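Side-chain contacts in possible thiamine biosynthesis enzyme (PDB 2X7Q), which is of unknown function but has the periplasmic binding protein fold of the SsuA/TauA solute-binding family, which points to binding a small molecule, possibly linked to thiamine biosynthesis: residues I121-S124 with G129-V132; Q150-S153 with N157-D160. The protein carries 1 engineered substitution. All blocks are in the same frame, centred on the assembly; numbering follows the deposited sequence.

Contact 1: residues I121-S124 with G129-V132; sequences IGVS and GSYV
The beta-alpha-beta unit made of strand 120-123, helix 129-141 and strand 148-151 begins here, where V123 and S124 at the end of the strand meet S130 and Y131 in the first turn of the helix. S130 faces the strand with a small polar side chain. Its OG lies 3.6 Å from V123 CB and receives a weak hydrogen bond from the backbone N of S124, 3.4 Å away, with an N-H...O angle of 153°. A chi1 of 61° holds this hydroxyl between the backbone N and carbonyl carbon of S130, tucked back against its own backbone; its stronger partner is the OG of S128, just ahead of the helix. Serine suits the place because its short hydroxyl arm can pack on V123 CB while bonding mainly to S128, the bond from S124 N adding little.

V123 supplies the apolar half. With CG1 anti to the carbonyl carbon (chi1 -59°), that methyl reaches past S130 to Y131, 3.7 Å from CA and 3.9 Å from CB, and sits at the edge of the phenol ring, near its plane. Two waters bridge the strand end and the helix. Water 1 donates to both G122 O and S130 O, at 2.8 Å each, joining strand backbone to helix backbone; water 2 accepts from S130 N at 3.2 Å and is also hydrogen-bonded to S124 OG.

Beyond the helix turn, the Y131 ring meets F149 with its plane inclined, neither stacked nor edge-on, and F135 edge-to-face, so V123 adds an aliphatic side to an aromatic cluster. Strand 120-123 lies between strands 148-151 and 173-177 in a five-stranded mixed sheet, G122 being joined to A173 by a backbone hydrogen bond.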
loop_
_atom_site.group_PDB
_atom_site.type_symbol
_atom_site.label_atom_id
_atom_site.label_comp_id
_atom_site.label_asym_id
_atom_site.label_seq_id
_atom_site.Cartn_x
_atom_site.Cartn_y
_atom_site.Cartn_z
ATOM N N ILE A 121 -11.575 -11.615 13.472
ATOM C CA ILE A 121 -11.125 -10.839 12.322
ATOM C C ILE A 121 -10.146 -11.620 11.452
ATOM O O ILE A 121 -9.069 -12.003 11.908
ATOM C CB ILE A 121 -10.461 -9.520 12.759
ATOM C CG1 ILE A 121 -11.439 -8.681 13.586
ATOM C CG2 ILE A 121 -9.977 -8.740 11.547
ATOM C CD1 ILE A 121 -12.719 -8.338 12.857
ATOM N N GLY A 122 -10.525 -11.848 10.199
ATOM C CA GLY A 122 -9.664 -12.541 9.259
ATOM C C GLY A 122 -8.688 -11.591 8.595
ATOM O O GLY A 122 -9.079 -10.535 8.091
ATOM N N VAL A 123 -7.414 -11.963 8.599
ATOM C CA VAL A 123 -6.378 -11.145 7.984
ATOM C C VAL A 123 -5.477 -11.999 7.105
ATOM O O VAL A 123 -5.299 -13.186 7.362
ATOM C CB VAL A 123 -5.515 -10.431 9.040
ATOM C CG1 VAL A 123 -6.376 -9.543 9.923
ATOM C CG2 VAL A 123 -4.753 -11.448 9.876
ATOM N N SER A 124 -4.919 -11.396 6.062
ATOM C CA SER A 124 -3.962 -12.086 5.211
ATOM C C SER A 124 -2.762 -12.507 6.050
ATOM O O SER A 124 -2.379 -13.672 6.059
ATOM C CB SER A 124 -3.520 -11.182 4.061
ATOM O OG SER A 124 -2.934 -9.982 4.540
ATOM N N GLY A 129 -2.106 -4.570 6.146
ATOM C CA GLY A 129 -3.096 -3.510 6.137
ATOM C C GLY A 129 -4.421 -3.987 6.700
ATOM O O GLY A 129 -5.073 -3.276 7.463
ATOM N N SER A 130 -4.817 -5.198 6.321
ATOM C CA SER A 130 -6.065 -5.783 6.796
ATOM C C SER A 130 -6.039 -5.964 8.312
ATOM O O SER A 130 -7.082 -5.958 8.966
ATOM C CB SER A 130 -6.320 -7.128 6.116
ATOM O OG SER A 130 -5.293 -8.055 6.410
ATOM N N TYR A 131 -4.841 -6.132 8.862
ATOM C CA TYR A 131 -4.671 -6.292 10.301
ATOM C C TYR A 131 -4.628 -4.936 11.001
ATOM O O TYR A 131 -5.363 -4.698 11.956
ATOM C CB TYR A 131 -3.397 -7.084 10.603
ATOM C CG TYR A 131 -3.032 -7.127 12.071
ATOM C CD1 TYR A 131 -2.118 -6.230 12.605
ATOM C CD2 TYR A 131 -3.604 -8.063 12.921
ATOM C CE1 TYR A 131 -1.782 -6.262 13.945
ATOM C CE2 TYR A 131 -3.276 -8.103 14.264
ATOM C CZ TYR A 131 -2.364 -7.201 14.770
ATOM O OH TYR A 131 -2.033 -7.238 16.104
ATOM N N VAL A 132 -3.760 -4.052 10.520
ATOM C CA VAL A 132 -3.596 -2.730 11.115
ATOM C C VAL A 132 -4.894 -1.927 11.094
ATOM O O VAL A 132 -5.274 -1.322 12.095
ATOM C CB VAL A 132 -2.495 -1.926 10.396
ATOM C CG1 VAL A 132 -2.593 -0.451 10.751
ATOM C CG2 VAL A 132 -1.123 -2.483 10.736
HETATM O O HOH W 1 -9.112 -7.746 8.147
HETATM O O HOH W 2 -3.680 -6.843 3.880
#

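Contact 2: residues Q150-S153 with N157-D160; sequences QVLS and NLRD
The carbonyl oxygen of L152, just past the end of strand 148-151, accepts a hydrogen bond from the side-chain amide of N157 in helix 155-162. N157 ND2 lies 3.0 Å from L152 O, and the N-H...O angle is 157°. The donor approaches in the carbonyl plane and nearly head-on to the oxygen, which in turn lies only 8° out of the amide plane of N157. CG of N157 is anti to its carbonyl carbon (chi1 -75°), which swings the amide out beside the helix to the turn. Asparagine fits here: its short chain brings an N-H to the carbonyl while its CB still packs on L152 CB, 3.8 Å away.

On the buried side of this bond the contact is aliphatic. L152 CD1 meets L158 CD2 at 3.5 Å, closer than usual for two methyls, and the two leucine side chains cross obliquely. L158 CD2 also comes within 3.9 Å of L152 CB, so this one methyl lies against both the root and the end of the other leucine. L158 continues inward to F174 and W176 of strand 173-177. In the first turn of the helix, the backbone N-H of N157 is held by a hydrogen bond to N154 OD1.

Where the chain leaves the strand, a side chain thus supplies the donor that L152 O needs. That directed bond would fix the rotation of the N157 amide, whereas the leucine pair, making close but non-directional contact, excludes water from the inner side.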
loop_
_atom_site.group_PDB
_atom_site.type_symbol
_atom_site.label_atom_id
_atom_site.label_comp_id
_atom_site.label_asym_id
_atom_site.label_seq_id
_atom_site.Cartn_x
_atom_site.Cartn_y
_atom_site.Cartn_z
ATOM N N GLN A 150 -7.598 -14.455 12.456
ATOM C CA GLN A 150 -7.418 -15.676 11.677
ATOM C C GLN A 150 -6.500 -15.436 10.484
ATOM O O GLN A 150 -6.896 -14.811 9.499
ATOM C CB GLN A 150 -8.764 -16.219 11.198
ATOM C CG GLN A 150 -9.650 -16.775 12.309
ATOM C CD GLN A 150 -10.250 -15.690 13.183
ATOM O OE1 GLN A 150 -10.352 -15.844 14.400
ATOM N NE2 GLN A 150 -10.650 -14.585 12.565
ATOM N N VAL A 151 -5.261 -15.910 10.589
ATOM C CA VAL A 151 -4.292 -15.757 9.509
ATOM C C VAL A 151 -4.671 -16.664 8.344
ATOM O O VAL A 151 -4.560 -17.888 8.436
ATOM C CB VAL A 151 -2.868 -16.089 9.981
ATOM C CG1 VAL A 151 -1.878 -15.929 8.836
ATOM C CG2 VAL A 151 -2.480 -15.207 11.156
ATOM N N LEU A 152 -5.118 -16.059 7.248
ATOM C CA LEU A 152 -5.654 -16.820 6.122
ATOM C C LEU A 152 -4.811 -16.693 4.850
ATOM O O LEU A 152 -5.101 -17.337 3.841
ATOM C CB LEU A 152 -7.109 -16.418 5.860
ATOM C CG LEU A 152 -8.065 -16.731 7.015
ATOM C CD1 LEU A 152 -9.325 -15.889 6.935
ATOM C CD2 LEU A 152 -8.400 -18.218 7.066
ATOM N N SER A 153 -3.783 -15.851 4.905
ATOM C CA SER A 153 -2.794 -15.743 3.830
ATOM C C SER A 153 -3.276 -14.969 2.601
ATOM O O SER A 153 -2.705 -13.934 2.256
ATOM C CB SER A 153 -2.286 -17.128 3.419
ATOM O OG SER A 153 -1.283 -17.030 2.423
ATOM N N ASN A 157 -9.126 -17.204 0.590
ATOM C CA ASN A 157 -9.295 -17.805 1.907
ATOM C C ASN A 157 -10.084 -16.891 2.841
ATOM O O ASN A 157 -10.859 -17.360 3.672
ATOM C CB ASN A 157 -7.934 -18.147 2.522
ATOM C CG ASN A 157 -7.301 -19.370 1.898
ATOM O OD1 ASN A 157 -7.926 -20.063 1.099
ATOM N ND2 ASN A 157 -6.054 -19.644 2.264
ATOM N N LEU A 158 -9.879 -15.586 2.699
ATOM C CA LEU A 158 -10.603 -14.603 3.495
ATOM C C LEU A 158 -12.096 -14.638 3.183
ATOM O O LEU A 158 -12.926 -14.544 4.083
ATOM C CB LEU A 158 -10.045 -13.199 3.255
ATOM C CG LEU A 158 -8.665 -12.905 3.846
ATOM C CD1 LEU A 158 -8.109 -11.598 3.304
ATOM C CD2 LEU A 158 -8.725 -12.875 5.367
ATOM N N ARG A 159 -12.429 -14.780 1.904
ATOM C CA ARG A 159 -13.823 -14.851 1.481
ATOM C C ARG A 159 -14.466 -16.159 1.930
ATOM O O ARG A 159 -15.605 -16.172 2.386
ATOM C CB ARG A 159 -13.937 -14.702 -0.038
ATOM C CG ARG A 159 -13.389 -13.393 -0.583
ATOM C CD ARG A 159 -13.855 -13.154 -2.010
ATOM N NE ARG A 159 -13.548 -14.282 -2.885
ATOM C CZ ARG A 159 -12.426 -14.397 -3.590
ATOM N NH1 ARG A 159 -11.501 -13.452 -3.522
ATOM N NH2 ARG A 159 -12.229 -15.455 -4.363
ATOM N N ASP A 160 -13.730 -17.257 1.797
ATOM C CA ASP A 160 -14.226 -18.562 2.221
ATOM C C ASP A 160 -14.411 -18.601 3.737
ATOM O O ASP A 160 -15.341 -19.227 4.244
ATOM C CB ASP A 160 -13.271 -19.673 1.781
ATOM C CG ASP A 160 -13.246 -19.858 0.279
ATOM O OD1 ASP A 160 -14.099 -19.262 -0.412
ATOM O OD2 ASP A 160 -12.379 -20.608 -0.215
#

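Both contacts are largely buried, with centres 9 Å apart, and each sets a strand end against the first turns of the helix that follows it. They share one sheet: strands 120-123 and 148-151 are parallel neighbours, with V123 O 2.9 Å from L152 N and I121 O equally far from Q150 N, both probable hydrogen bonds. Contact 1, nearer the centre of the chain, relies on serine hydroxyls and bridging waters around one valine; contact 2, on the edge strand 148-151, uses a direct asparagine-to-carbonyl bond and a leucine pair. L158 CD2 packs 3.5 Å from G122 C, so the apolar side of contact 2 reaches the strand of contact 1.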